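Local coordinates for acetolactate synthase isozyme 1 large subunit (Escherichia coli, PDB 6LPI), which binds thiamine diphosphate, a magnesium ion and FAD as the large subunit of an acetohydroxy-acid synthase, at residues 104-109 / 153-158; 133-138 / 165-170; 213-218 / 274-279; 206-211 / 341-346; 472-477 / 490-495. One frame throughout, in Å; residues are numbered along the deposited sequence.

Contact 1: 104-109 / 153-158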
# COMPACT_ATOMS: atom_id res chain seq x y z
N PRO B 104 6.07 -4.45 1.04
CA PRO B 104 6.80 -5.53 1.73
C PRO B 104 7.43 -5.06 3.03
O PRO B 104 8.45 -4.37 3.05
CB PRO B 104 7.87 -5.92 0.70
CG PRO B 104 8.10 -4.66 -0.08
CD PRO B 104 6.78 -3.96 -0.15
N LEU B 105 6.82 -5.42 4.13
CA LEU B 105 7.35 -5.15 5.45
C LEU B 105 7.54 -6.47 6.19
O LEU B 105 6.70 -7.37 6.09
CB LEU B 105 6.37 -4.23 6.20
CG LEU B 105 6.84 -3.11 7.11
CD1 LEU B 105 7.54 -2.06 6.25
CD2 LEU B 105 5.66 -2.51 7.86
N ILE B 106 8.64 -6.60 6.91
CA ILE B 106 8.78 -7.63 7.94
C ILE B 106 8.77 -6.92 9.27
O ILE B 106 9.56 -5.99 9.51
CB ILE B 106 10.04 -8.49 7.77
CG1 ILE B 106 9.82 -9.59 6.73
CG2 ILE B 106 10.43 -9.12 9.08
CD1 ILE B 106 9.97 -9.18 5.34
N CYS B 107 7.88 -7.35 10.14
CA CYS B 107 7.67 -6.76 11.45
C CYS B 107 7.98 -7.81 12.50
O CYS B 107 7.33 -8.86 12.54
CB CYS B 107 6.22 -6.27 11.53
SG CYS B 107 5.53 -6.14 13.14
N ILE B 108 8.96 -7.54 13.35
CA ILE B 108 9.43 -8.51 14.34
C ILE B 108 9.11 -7.99 15.73
O ILE B 108 9.47 -6.86 16.10
CB ILE B 108 10.92 -8.81 14.18
CG1 ILE B 108 11.17 -9.60 12.89
CG2 ILE B 108 11.41 -9.59 15.35
CD1 ILE B 108 12.62 -9.59 12.42
N THR B 109 8.45 -8.83 16.51
CA THR B 109 8.00 -8.46 17.84
C THR B 109 8.46 -9.53 18.83
O THR B 109 8.41 -10.73 18.53
CB THR B 109 6.46 -8.29 17.82
OG1 THR B 109 6.12 -7.00 17.30
CG2 THR B 109 5.86 -8.43 19.18
N ASP B 153 10.69 -18.04 4.98
CA ASP B 153 9.41 -17.93 4.32
C ASP B 153 8.80 -16.55 4.49
O ASP B 153 8.23 -16.02 3.53
CB ASP B 153 8.46 -19.03 4.78
CG ASP B 153 8.97 -20.40 4.43
OD1 ASP B 153 9.49 -20.57 3.30
OD2 ASP B 153 8.79 -21.33 5.23
N ALA B 154 9.01 -15.91 5.65
CA ALA B 154 8.47 -14.56 5.82
C ALA B 154 8.98 -13.64 4.72
O ALA B 154 8.19 -13.02 3.99
CB ALA B 154 8.82 -14.02 7.21
N PHE B 155 10.30 -13.62 4.52
CA PHE B 155 10.88 -12.75 3.50
C PHE B 155 10.45 -13.16 2.10
O PHE B 155 10.35 -12.31 1.21
CB PHE B 155 12.40 -12.75 3.59
CG PHE B 155 12.94 -11.67 4.47
CD1 PHE B 155 12.88 -11.77 5.85
CD2 PHE B 155 13.50 -10.53 3.90
CE1 PHE B 155 13.36 -10.78 6.64
CE2 PHE B 155 14.00 -9.53 4.69
CZ PHE B 155 13.92 -9.65 6.07
N ARG B 156 10.19 -14.45 1.86
CA ARG B 156 9.62 -14.81 0.57
C ARG B 156 8.21 -14.25 0.46
O ARG B 156 7.89 -13.50 -0.48
CB ARG B 156 9.65 -16.33 0.39
CG ARG B 156 9.08 -16.85 -0.93
CD ARG B 156 8.97 -18.39 -0.98
NE ARG B 156 8.11 -18.92 0.09
CZ ARG B 156 6.78 -19.09 0.00
NH1 ARG B 156 6.12 -18.75 -1.10
NH2 ARG B 156 6.11 -19.59 1.04
N ILE B 157 7.39 -14.49 1.48
CA ILE B 157 5.98 -14.11 1.42
C ILE B 157 5.83 -12.61 1.29
O ILE B 157 5.02 -12.11 0.51
CB ILE B 157 5.26 -14.63 2.68
CG1 ILE B 157 5.27 -16.15 2.74
CG2 ILE B 157 3.89 -14.02 2.78
CD1 ILE B 157 4.90 -16.69 4.10
N ALA B 158 6.63 -11.85 2.03
CA ALA B 158 6.49 -10.40 1.99
C ALA B 158 6.75 -9.84 0.60
O ALA B 158 6.20 -8.77 0.25
CB ALA B 158 7.44 -9.78 3.00
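Ala154 O, close to the tip of Ile106, accepts the helical hydrogen bond of Ala158 N at 2.8 Å, so this oxygen is engaged within helix 147-159, on the side that faces strand 105-111. The helix packs on one face of the parallel sheet of the N-terminal thiamine-diphosphate-type domain, an alpha/beta layer in which the short axes approach to 8.5 Å and run at 144°. Ile106 carries most of the contact. Its CG1 stands anti to the carbonyl carbon (chi1 -81°), beside the backbone N, and the side chain meets Phe155 at about a right angle. CD1 sits 3.8 Å above the centroid of the Phe155 ring, almost exactly on the ring normal, a CH-pi contact over the face, while CG1 comes to 3.7 Å from CE1 nearer the rim. The same CD1 lies 3.5 Å from Ala158 CB, so it touches both the Ala158 methyl and the ring. At the start of the strand Pro104 CB lies against Ala158 O. Ile28 and Pro77 also pack on Phe155, continuing the apolar cluster. All the touching residues are buried, and the contact is consistent with close apolar packing rather than directional bonds.

Contact 2: 133-138 / 165-170; sequences PITKHN and PVWIDI
Trp167, Pro165 and Val166 bury the most surface against 133-138, where strand 166-171 pairs in parallel with strand 137-140, an edge strand of the N-terminal sheet within this chain; helix 147-159 links the two as a beta-alpha-beta crossover. Pro165 takes part through its ring and its carbonyl. Its CG lies 3.9 Å from Ile134 O, and its carbonyl O takes a hydrogen bond from Lys136 N at 2.8 Å, with the donor nearly along the C=O axis. This bond joins the residues just before the two strands. Trp167 keeps CG anti to its backbone N (chi1 -168°). Its CB meets Thr135 CG2 and Asn138 CB, each at 4.0 Å, and the indole takes Thr135 CG2 and Ile134 CD1 at its edge. Thr135 OG1 bonds Ser131 O and Asn138 ND2 bonds Ser131 OG, while Asn138 OD1 bonds a polar side chain of another chain; Lys136 NZ bonds Ile157 O. On the other face of the sheet, with His137, Val166 sets CG1 against the His137 carbonyl, and Ile157 of the crossover helix touches both side chains. That carbonyl O is shared: Trp167 N donates to it at 3.2 Å, within the carbonyl plane, and Val166 CA makes a CA-H...O contact with it at 3.1 Å.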
# COMPACT_ATOMS: atom_id res chain seq x y z
N PRO B 133 -5.92 -10.46 10.79
CA PRO B 133 -6.63 -9.76 9.71
C PRO B 133 -5.89 -8.60 9.06
O PRO B 133 -6.45 -7.99 8.14
CB PRO B 133 -7.89 -9.24 10.42
CG PRO B 133 -7.49 -9.03 11.80
CD PRO B 133 -6.38 -9.99 12.12
N ILE B 134 -4.64 -8.31 9.41
CA ILE B 134 -3.96 -7.14 8.84
C ILE B 134 -2.61 -7.52 8.25
O ILE B 134 -1.77 -6.65 8.01
CB ILE B 134 -3.75 -6.02 9.88
CG1 ILE B 134 -2.92 -6.56 11.07
CG2 ILE B 134 -5.06 -5.38 10.28
CD1 ILE B 134 -2.58 -5.57 12.14
N THR B 135 -2.36 -8.80 8.05
CA THR B 135 -1.07 -9.20 7.52
C THR B 135 -1.27 -10.04 6.27
O THR B 135 -2.31 -10.66 6.09
CB THR B 135 -0.29 -9.97 8.55
OG1 THR B 135 -1.18 -10.92 9.15
CG2 THR B 135 0.17 -9.01 9.60
N LYS B 136 -0.27 -10.06 5.40
CA LYS B 136 -0.27 -11.07 4.35
C LYS B 136 0.00 -12.46 4.92
O LYS B 136 -0.47 -13.46 4.36
CB LYS B 136 0.76 -10.73 3.26
CG LYS B 136 0.71 -11.72 2.12
CD LYS B 136 1.93 -11.71 1.27
CE LYS B 136 1.57 -11.94 -0.16
NZ LYS B 136 2.73 -12.12 -1.05
N HIS B 137 0.77 -12.56 6.00
CA HIS B 137 0.85 -13.78 6.80
C HIS B 137 1.55 -13.44 8.12
O HIS B 137 2.19 -12.39 8.23
CB HIS B 137 1.59 -14.90 6.06
CG HIS B 137 1.46 -16.24 6.71
ND1 HIS B 137 0.30 -16.66 7.34
CD2 HIS B 137 2.35 -17.26 6.83
CE1 HIS B 137 0.48 -17.89 7.80
NE2 HIS B 137 1.71 -18.27 7.50
N ASN B 138 1.44 -14.32 9.12
CA ASN B 138 2.05 -14.01 10.40
C ASN B 138 2.51 -15.30 11.08
O ASN B 138 2.17 -16.40 10.65
CB ASN B 138 1.10 -13.22 11.30
CG ASN B 138 -0.08 -14.05 11.76
OD1 ASN B 138 -0.39 -15.08 11.17
ND2 ASN B 138 -0.74 -13.60 12.82
N PRO B 165 2.90 -7.07 4.33
CA PRO B 165 3.60 -7.25 5.60
C PRO B 165 3.43 -8.65 6.16
O PRO B 165 2.37 -9.27 6.04
CB PRO B 165 2.91 -6.24 6.52
CG PRO B 165 1.51 -6.14 5.98
CD PRO B 165 1.66 -6.29 4.48
N VAL B 166 4.50 -9.15 6.74
CA VAL B 166 4.48 -10.38 7.51
C VAL B 166 4.95 -10.05 8.91
O VAL B 166 5.94 -9.33 9.10
CB VAL B 166 5.35 -11.49 6.88
CG1 VAL B 166 5.12 -12.79 7.63
CG2 VAL B 166 5.02 -11.65 5.42
N TRP B 167 4.25 -10.61 9.89
CA TRP B 167 4.51 -10.33 11.29
C TRP B 167 5.08 -11.59 11.91
O TRP B 167 4.46 -12.66 11.85
CB TRP B 167 3.21 -9.90 11.97
CG TRP B 167 3.41 -9.31 13.32
CD1 TRP B 167 4.29 -9.72 14.27
CD2 TRP B 167 2.69 -8.21 13.88
NE1 TRP B 167 4.17 -8.94 15.39
CE2 TRP B 167 3.20 -8.00 15.17
CE3 TRP B 167 1.66 -7.38 13.41
CZ2 TRP B 167 2.73 -7.00 16.00
CZ3 TRP B 167 1.19 -6.38 14.25
CH2 TRP B 167 1.72 -6.20 15.53
N ILE B 168 6.26 -11.48 12.51
CA ILE B 168 6.89 -12.60 13.18
C ILE B 168 6.97 -12.25 14.66
O ILE B 168 7.71 -11.33 15.05
CB ILE B 168 8.28 -12.92 12.59
CG1 ILE B 168 8.21 -12.93 11.05
CG2 ILE B 168 8.79 -14.28 13.09
CD1 ILE B 168 9.54 -12.75 10.38
N ASP B 169 6.25 -13.02 15.49
CA ASP B 169 6.27 -12.89 16.94
C ASP B 169 7.19 -13.98 17.52
O ASP B 169 6.97 -15.17 17.31
CB ASP B 169 4.85 -13.02 17.48
CG ASP B 169 4.67 -12.34 18.82
OD1 ASP B 169 3.77 -12.76 19.56
OD2 ASP B 169 5.38 -11.37 19.11
N ILE B 170 8.21 -13.57 18.26
CA ILE B 170 9.23 -14.52 18.71
C ILE B 170 9.36 -14.47 20.23
O ILE B 170 9.80 -13.45 20.80
CB ILE B 170 10.60 -14.24 18.06
CG1 ILE B 170 10.46 -14.03 16.56
CG2 ILE B 170 11.54 -15.41 18.27
CD1 ILE B 170 11.70 -13.40 15.93

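Contact 3: 213-218 / 274-279; sequences RPVLYL and QEADLL
Both flat groups of this contact, the Arg213 guanidinium and the Tyr217 ring, are met at the edge by the segment 274-279. Glu275 O lies near the guanidinium plane and accepts from NE, in a bond modelled shorter than is credible at this resolution, and weakly from NH2. Leu279 CD1 approaches the edge of the Tyr217 ring, 4.3 Å from CD2. Asp277 binds the backbone of Arg213 twice: its OD1 takes Arg213 N at 2.9 Å, from above the carboxylate plane, and its own N donates to Arg213 O at 3.2 Å, while OD2 turns to Lys212 N. These bonds lead into the central, Rossmann-like domain, where strands 214-218 and 278-282 are parallel neighbours in a six-stranded sheet of order 3-2-1-4-5-6. Val215 N donates to Leu278 O (3.1 Å), and Pro214 CA makes a CA-H...O contact to the same oxygen. Val215 and Leu279 lie side by side on one face, CG2 to CB at 3.8 Å. Val215 CG1, anti to its carbonyl carbon (chi1 -43°), rests 3.7 Å from Ala276 CB.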
# COMPACT_ATOMS: atom_id res chain seq x y z
N ARG B 213 -11.56 3.67 -29.02
CA ARG B 213 -11.28 4.67 -27.98
C ARG B 213 -10.74 4.00 -26.72
O ARG B 213 -11.40 3.98 -25.67
CB ARG B 213 -12.53 5.50 -27.66
CG ARG B 213 -13.21 6.13 -28.86
CD ARG B 213 -14.28 7.14 -28.45
NE ARG B 213 -15.42 6.50 -27.80
CZ ARG B 213 -16.44 5.93 -28.44
NH1 ARG B 213 -16.46 5.92 -29.76
NH2 ARG B 213 -17.42 5.36 -27.75
N PRO B 214 -9.53 3.47 -26.77
CA PRO B 214 -8.98 2.81 -25.58
C PRO B 214 -8.34 3.80 -24.62
O PRO B 214 -7.84 4.87 -25.01
CB PRO B 214 -7.92 1.87 -26.17
CG PRO B 214 -7.39 2.66 -27.34
CD PRO B 214 -8.56 3.47 -27.88
N VAL B 215 -8.35 3.43 -23.35
CA VAL B 215 -7.62 4.14 -22.32
C VAL B 215 -6.85 3.11 -21.53
O VAL B 215 -7.28 1.96 -21.37
CB VAL B 215 -8.49 5.00 -21.38
CG1 VAL B 215 -9.55 5.76 -22.14
CG2 VAL B 215 -9.03 4.16 -20.26
N LEU B 216 -5.65 3.51 -21.10
CA LEU B 216 -4.78 2.67 -20.30
C LEU B 216 -4.90 3.16 -18.86
O LEU B 216 -4.74 4.34 -18.58
CB LEU B 216 -3.35 2.73 -20.84
CG LEU B 216 -2.16 2.14 -20.10
CD1 LEU B 216 -2.28 0.64 -20.08
CD2 LEU B 216 -0.89 2.51 -20.82
N TYR B 217 -5.30 2.27 -17.98
CA TYR B 217 -5.64 2.59 -16.60
C TYR B 217 -4.57 1.93 -15.71
O TYR B 217 -4.57 0.71 -15.52
CB TYR B 217 -7.07 2.12 -16.35
CG TYR B 217 -7.58 2.01 -14.94
CD1 TYR B 217 -6.96 2.64 -13.88
CD2 TYR B 217 -8.69 1.24 -14.68
CE1 TYR B 217 -7.44 2.51 -12.60
CE2 TYR B 217 -9.17 1.09 -13.41
CZ TYR B 217 -8.55 1.73 -12.37
OH TYR B 217 -9.05 1.58 -11.10
N LEU B 218 -3.67 2.74 -15.18
CA LEU B 218 -2.54 2.28 -14.39
C LEU B 218 -2.79 2.39 -12.89
O LEU B 218 -3.37 3.37 -12.42
CB LEU B 218 -1.27 3.05 -14.74
CG LEU B 218 -1.03 3.11 -16.22
CD1 LEU B 218 0.31 3.84 -16.47
CD2 LEU B 218 -1.00 1.65 -16.68
N GLN B 274 -15.63 7.78 -19.64
CA GLN B 274 -16.98 7.36 -19.99
C GLN B 274 -17.18 7.24 -21.49
O GLN B 274 -18.16 6.63 -21.93
CB GLN B 274 -17.98 8.35 -19.39
CG GLN B 274 -18.01 8.30 -17.88
CD GLN B 274 -18.80 7.11 -17.39
OE1 GLN B 274 -18.26 6.15 -16.85
NE2 GLN B 274 -20.12 7.21 -17.51
N GLU B 275 -16.28 7.81 -22.29
CA GLU B 275 -16.25 7.66 -23.73
C GLU B 275 -15.47 6.43 -24.18
O GLU B 275 -15.54 6.06 -25.35
CB GLU B 275 -15.64 8.90 -24.40
CG GLU B 275 -16.22 10.24 -24.00
CD GLU B 275 -17.57 10.52 -24.62
OE1 GLU B 275 -18.22 11.51 -24.20
OE2 GLU B 275 -17.95 9.81 -25.57
N ALA B 276 -14.71 5.80 -23.29
CA ALA B 276 -13.89 4.66 -23.70
C ALA B 276 -14.73 3.45 -24.11
O ALA B 276 -15.77 3.15 -23.50
CB ALA B 276 -12.96 4.26 -22.56
N ASP B 277 -14.29 2.76 -25.18
CA ASP B 277 -14.87 1.48 -25.57
C ASP B 277 -14.02 0.28 -25.14
O ASP B 277 -14.49 -0.85 -25.26
CB ASP B 277 -15.12 1.42 -27.09
CG ASP B 277 -13.84 1.43 -27.94
OD1 ASP B 277 -12.73 1.63 -27.39
OD2 ASP B 277 -13.95 1.22 -29.17
N LEU B 278 -12.81 0.50 -24.65
CA LEU B 278 -12.00 -0.56 -24.06
C LEU B 278 -11.01 0.05 -23.08
O LEU B 278 -10.35 1.04 -23.42
CB LEU B 278 -11.22 -1.32 -25.13
CG LEU B 278 -10.11 -2.23 -24.59
CD1 LEU B 278 -10.68 -3.60 -24.26
CD2 LEU B 278 -9.00 -2.30 -25.62
N LEU B 279 -10.93 -0.48 -21.87
CA LEU B 279 -9.92 -0.01 -20.94
C LEU B 279 -8.99 -1.17 -20.59
O LEU B 279 -9.44 -2.30 -20.38
CB LEU B 279 -10.46 0.70 -19.69
CG LEU B 279 -11.59 0.45 -18.75
CD1 LEU B 279 -11.11 -0.53 -17.76
CD2 LEU B 279 -11.89 1.74 -18.05

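Contact 4: 206-211 / 341-346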
# COMPACT_ATOMS: atom_id res chain seq x y z
N ALA B 206 -5.50 -8.21 -29.95
CA ALA B 206 -6.56 -7.98 -30.93
C ALA B 206 -7.54 -6.91 -30.45
O ALA B 206 -7.93 -6.01 -31.20
CB ALA B 206 -7.27 -9.30 -31.22
N MET B 207 -7.95 -6.99 -29.19
CA MET B 207 -8.91 -6.02 -28.70
C MET B 207 -8.33 -4.61 -28.69
O MET B 207 -9.02 -3.64 -29.06
CB MET B 207 -9.35 -6.45 -27.30
CG MET B 207 -10.27 -7.66 -27.35
SD MET B 207 -11.04 -7.98 -25.77
CE MET B 207 -12.25 -6.67 -25.75
N ILE B 208 -7.05 -4.47 -28.35
CA ILE B 208 -6.41 -3.15 -28.33
C ILE B 208 -6.25 -2.63 -29.75
O ILE B 208 -6.48 -1.45 -30.04
CB ILE B 208 -5.05 -3.22 -27.61
CG1 ILE B 208 -5.23 -3.33 -26.09
CG2 ILE B 208 -4.18 -2.02 -27.96
CD1 ILE B 208 -4.01 -3.88 -25.39
N ASN B 209 -5.89 -3.52 -30.67
CA ASN B 209 -5.68 -3.06 -32.03
C ASN B 209 -7.00 -2.67 -32.69
O ASN B 209 -7.02 -1.75 -33.52
CB ASN B 209 -4.96 -4.17 -32.81
CG ASN B 209 -3.50 -4.30 -32.42
OD1 ASN B 209 -2.94 -3.44 -31.74
ND2 ASN B 209 -2.88 -5.40 -32.82
N ALA B 210 -8.10 -3.27 -32.28
CA ALA B 210 -9.39 -3.01 -32.91
C ALA B 210 -10.24 -1.98 -32.18
O ALA B 210 -11.35 -1.70 -32.63
CB ALA B 210 -10.17 -4.32 -33.03
N ALA B 211 -9.74 -1.39 -31.10
CA ALA B 211 -10.55 -0.51 -30.28
C ALA B 211 -10.56 0.91 -30.83
O ALA B 211 -9.53 1.42 -31.28
CB ALA B 211 -10.02 -0.52 -28.85
N GLN B 341 -0.76 2.74 -33.92
CA GLN B 341 -1.84 3.56 -34.47
C GLN B 341 -1.77 5.01 -33.98
O GLN B 341 -1.56 5.26 -32.79
CB GLN B 341 -3.21 3.00 -34.09
CG GLN B 341 -3.34 1.50 -34.17
CD GLN B 341 -4.77 1.05 -33.96
OE1 GLN B 341 -5.72 1.76 -34.31
NE2 GLN B 341 -4.94 -0.13 -33.38
N PRO B 342 -1.97 5.97 -34.87
CA PRO B 342 -1.95 7.37 -34.44
C PRO B 342 -3.13 7.74 -33.53
O PRO B 342 -3.06 8.71 -32.78
CB PRO B 342 -2.05 8.13 -35.77
CG PRO B 342 -1.44 7.22 -36.77
CD PRO B 342 -1.80 5.83 -36.32
N ARG B 343 -4.22 6.98 -33.63
CA ARG B 343 -5.48 7.25 -32.93
C ARG B 343 -5.84 8.73 -32.99
O ARG B 343 -6.16 9.35 -31.97
CB ARG B 343 -5.61 6.75 -31.49
CG ARG B 343 -4.75 5.54 -31.18
CD ARG B 343 -5.61 4.33 -30.91
NE ARG B 343 -4.82 3.16 -30.54
CZ ARG B 343 -5.32 1.93 -30.44
NH1 ARG B 343 -6.59 1.72 -30.71
NH2 ARG B 343 -4.54 0.91 -30.10
N ALA B 344 -5.77 9.31 -34.20
CA ALA B 344 -5.87 10.76 -34.32
C ALA B 344 -7.22 11.30 -33.85
O ALA B 344 -7.27 12.20 -33.00
CB ALA B 344 -5.62 11.16 -35.78
N GLU B 345 -8.32 10.70 -34.33
CA GLU B 345 -9.65 11.22 -34.00
C GLU B 345 -9.95 11.06 -32.51
O GLU B 345 -10.58 11.94 -31.90
CB GLU B 345 -10.72 10.55 -34.86
CG GLU B 345 -11.27 11.51 -35.90
CD GLU B 345 -12.41 10.94 -36.71
OE1 GLU B 345 -12.29 9.80 -37.19
OE2 GLU B 345 -13.42 11.65 -36.89
N TRP B 346 -9.51 9.96 -31.91
CA TRP B 346 -9.74 9.78 -30.49
C TRP B 346 -8.98 10.84 -29.71
O TRP B 346 -9.53 11.45 -28.79
CB TRP B 346 -9.36 8.34 -30.10
CG TRP B 346 -9.26 7.91 -28.64
CD1 TRP B 346 -8.26 7.14 -28.09
CD2 TRP B 346 -10.19 8.18 -27.57
NE1 TRP B 346 -8.52 6.90 -26.77
CE2 TRP B 346 -9.68 7.53 -26.41
CE3 TRP B 346 -11.38 8.90 -27.46
CZ2 TRP B 346 -10.34 7.58 -25.18
CZ3 TRP B 346 -12.02 8.95 -26.25
CH2 TRP B 346 -11.50 8.30 -25.12
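The backbones of Asn209 and Gln341 stay well apart, their CA atoms 8.0 Å from each other, and Arg343, with left-handed backbone angles (phi 43°, psi 48°), occupies the N-cap position of helix 344-354, leaving long side chains to span the distance to helix 198-210. Arg343 reaches Ile208 O end-on with both terminal nitrogens, NH2 at 3.1 Å and NH1 at 3.2 Å, the oxygen lying in the guanidinium plane; NH1 comes nearly straight down the C=O direction, whereas NH2 sits above the carbonyl plane. Its remaining nitrogen, NE, is bonded to Ala236 O. Gln341, extended beyond CG, donates from NE2 to Asn209 O at 2.6 Å, and the same NE2 lies 3.2 Å above the guanidinium, offset toward its rim. Ile208 CG2 touches NH2 at 3.6 Å. The Asn209 side chain bonds Glu339 N through OD1 and Leu337 O through ND2, both outside the two segments. The donors thus meet carbonyls of the last turn of helix 198-210, where the positive guanidinium would probably be stabilised by the negative end of the helix dipole.

Contact 5: 472-477 / 490-495. With TPP (thiamine diphosphate), chain J.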
# COMPACT_ATOMS: atom_id res chain seq x y z
N GLU B 472 -5.77 25.37 10.02
CA GLU B 472 -6.40 25.31 11.34
C GLU B 472 -7.76 24.63 11.27
O GLU B 472 -8.80 25.18 11.62
CB GLU B 472 -6.44 26.70 11.98
CG GLU B 472 -5.07 27.40 11.78
CD GLU B 472 -4.76 28.53 12.75
OE1 GLU B 472 -3.59 28.61 13.22
OE2 GLU B 472 -5.70 29.28 13.11
N ALA B 473 -7.72 23.39 10.78
CA ALA B 473 -8.88 22.55 10.48
C ALA B 473 -8.41 21.13 10.15
O ALA B 473 -7.29 20.92 9.66
CB ALA B 473 -9.71 23.12 9.33
N LEU B 474 -9.30 20.16 10.38
CA LEU B 474 -9.09 18.85 9.79
C LEU B 474 -9.17 19.03 8.29
O LEU B 474 -8.14 18.96 7.61
CB LEU B 474 -10.08 17.83 10.33
CG LEU B 474 -9.75 17.50 11.80
CD1 LEU B 474 -10.84 16.77 12.54
CD2 LEU B 474 -8.46 16.67 11.86
N GLY B 475 -10.32 19.35 7.74
CA GLY B 475 -10.23 19.94 6.42
C GLY B 475 -10.85 19.11 5.33
O GLY B 475 -11.66 19.62 4.55
N LEU B 476 -10.43 17.86 5.21
CA LEU B 476 -11.15 16.96 4.33
C LEU B 476 -12.51 16.65 4.94
O LEU B 476 -13.53 16.63 4.25
CB LEU B 476 -10.31 15.71 4.09
CG LEU B 476 -10.50 14.77 2.90
CD1 LEU B 476 -11.65 13.82 3.13
CD2 LEU B 476 -10.70 15.61 1.67
N VAL B 477 -12.53 16.49 6.27
CA VAL B 477 -13.79 16.42 7.02
C VAL B 477 -14.55 17.74 6.86
O VAL B 477 -15.74 17.74 6.56
CB VAL B 477 -13.53 16.10 8.50
CG1 VAL B 477 -14.78 16.31 9.32
CG2 VAL B 477 -13.01 14.69 8.69
N PHE B 490 -18.47 20.45 12.26
CA PHE B 490 -18.49 20.14 13.68
C PHE B 490 -17.26 19.30 14.02
O PHE B 490 -16.86 18.42 13.25
CB PHE B 490 -19.77 19.39 14.06
CG PHE B 490 -19.79 18.91 15.48
CD1 PHE B 490 -19.89 19.80 16.51
CD2 PHE B 490 -19.70 17.57 15.77
CE1 PHE B 490 -19.91 19.38 17.81
CE2 PHE B 490 -19.73 17.13 17.08
CZ PHE B 490 -19.84 18.05 18.10
N ALA B 491 -16.63 19.62 15.16
CA ALA B 491 -15.49 18.86 15.68
C ALA B 491 -14.34 18.76 14.67
O ALA B 491 -13.54 17.81 14.72
CB ALA B 491 -15.94 17.47 16.12
N ALA B 492 -14.22 19.74 13.77
CA ALA B 492 -13.22 19.70 12.71
C ALA B 492 -12.38 20.97 12.62
O ALA B 492 -11.65 21.15 11.64
CB ALA B 492 -13.89 19.43 11.36
N THR B 493 -12.44 21.85 13.61
CA THR B 493 -11.69 23.10 13.60
C THR B 493 -10.84 23.19 14.86
O THR B 493 -11.11 22.51 15.86
CB THR B 493 -12.63 24.31 13.49
OG1 THR B 493 -13.78 24.10 14.32
CG2 THR B 493 -13.08 24.49 12.06
N TYR B 494 -9.75 23.96 14.77
CA TYR B 494 -8.81 24.26 15.85
C TYR B 494 -8.77 25.76 16.09
O TYR B 494 -8.95 26.55 15.16
CB TYR B 494 -7.41 23.77 15.51
CG TYR B 494 -7.26 22.31 15.18
CD1 TYR B 494 -7.52 21.31 16.11
CD2 TYR B 494 -6.89 21.92 13.90
CE1 TYR B 494 -7.38 19.96 15.77
CE2 TYR B 494 -6.75 20.59 13.55
CZ TYR B 494 -6.99 19.61 14.48
OH TYR B 494 -6.83 18.30 14.08
N PRO B 495 -8.49 26.20 17.33
CA PRO B 495 -8.47 27.65 17.61
C PRO B 495 -7.29 28.41 17.04
O PRO B 495 -7.41 29.62 16.79
CB PRO B 495 -8.45 27.71 19.15
CG PRO B 495 -8.79 26.30 19.61
CD PRO B 495 -8.30 25.39 18.54
N1' TPP J . -8.17 9.67 11.89
C2' TPP J . -7.07 9.10 11.27
CM2 TPP J . -5.97 8.47 12.06
N3' TPP J . -6.97 9.07 9.90
C4' TPP J . -7.96 9.60 9.12
N4' TPP J . -7.80 9.53 7.80
C5' TPP J . -9.07 10.18 9.73
C6' TPP J . -9.16 10.22 11.12
C7' TPP J . -10.17 10.82 8.90
N3 TPP J . -9.62 11.96 8.22
C2 TPP J . -9.15 11.90 6.93
S1 TPP J . -8.56 13.28 6.38
C5 TPP J . -8.89 14.02 7.79
C4 TPP J . -9.45 13.20 8.73
CM4 TPP J . -9.83 13.69 10.09
C6 TPP J . -8.53 15.48 7.93
C7 TPP J . -7.08 15.76 7.55
O7 TPP J . -6.59 16.77 8.41
PA TPP J . -5.30 17.66 8.02
O1A TPP J . -4.03 17.01 8.47
O2A TPP J . -5.54 19.01 8.67
O3A TPP J . -5.24 17.75 6.41
PB TPP J . -6.00 18.89 5.54
O1B TPP J . -5.19 19.17 4.27
O2B TPP J . -7.40 18.49 5.15
O3B TPP J . -6.17 20.14 6.38
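Leu474 and Tyr494 both carry CG anti to the carbonyl carbon (chi1 -71° and -56°), and the two side chains meet at about a right angle, Leu474 CD2 approaching the hydroxyl end of the ring, with Tyr494 CZ at 4.2 Å. The other methyl, CD1, packs 4.2 Å from Ala492 CB. Between the backbones a fairly straight hydrogen bond runs from Leu474 N to Ala492 O at 2.8 Å, and the same oxygen receives a CA-H...O contact from Ala473 CA. Val477 faces two ways: CG1 touches Ala492 CB at 3.8 Å, while CG2 comes to 3.6 Å from CM4 of thiamine diphosphate. Just before it, Gly475 CA and Leu476 N lie 3.4 Å and 3.1 Å from the diphosphate oxygen O2B, so the segment 472-477 lines the cofactor pocket while 490-495 packs on it from outside. Ala473 N is bonded to OD2 of Asp444, which with Asn471 belongs to the magnesium site. The pocket segment follows strand 464-470 and turns at Gly475, the N-cap, into helix 476-484; 490-495 is the loop returning from that helix toward helix 500-506.

Overall arrangement
Contacts 1 and 2, centres about 7 Å apart, alternate along the chain and share one parallel sheet: strand 105-111 neighbours 166-171, and helix 147-159 comes between them in sequence and packs on a face of the sheet, tied to contact 2 through Lys136 and Ile157. Contact 3 is nested within the loop closed by contact 4; their centres lie about 11 Å apart, joined by Trp346 reaching Pro214 and by helix 198-210 leading into strand 214-218 of the central sheet. Contact 5 comes last, in the C-terminal region with its own parallel sheet. The three groups are 35 to 48 Å apart, centre to centre, without touching: they lie in three separate sheet regions, with FAD and thiamine diphosphate bound among them.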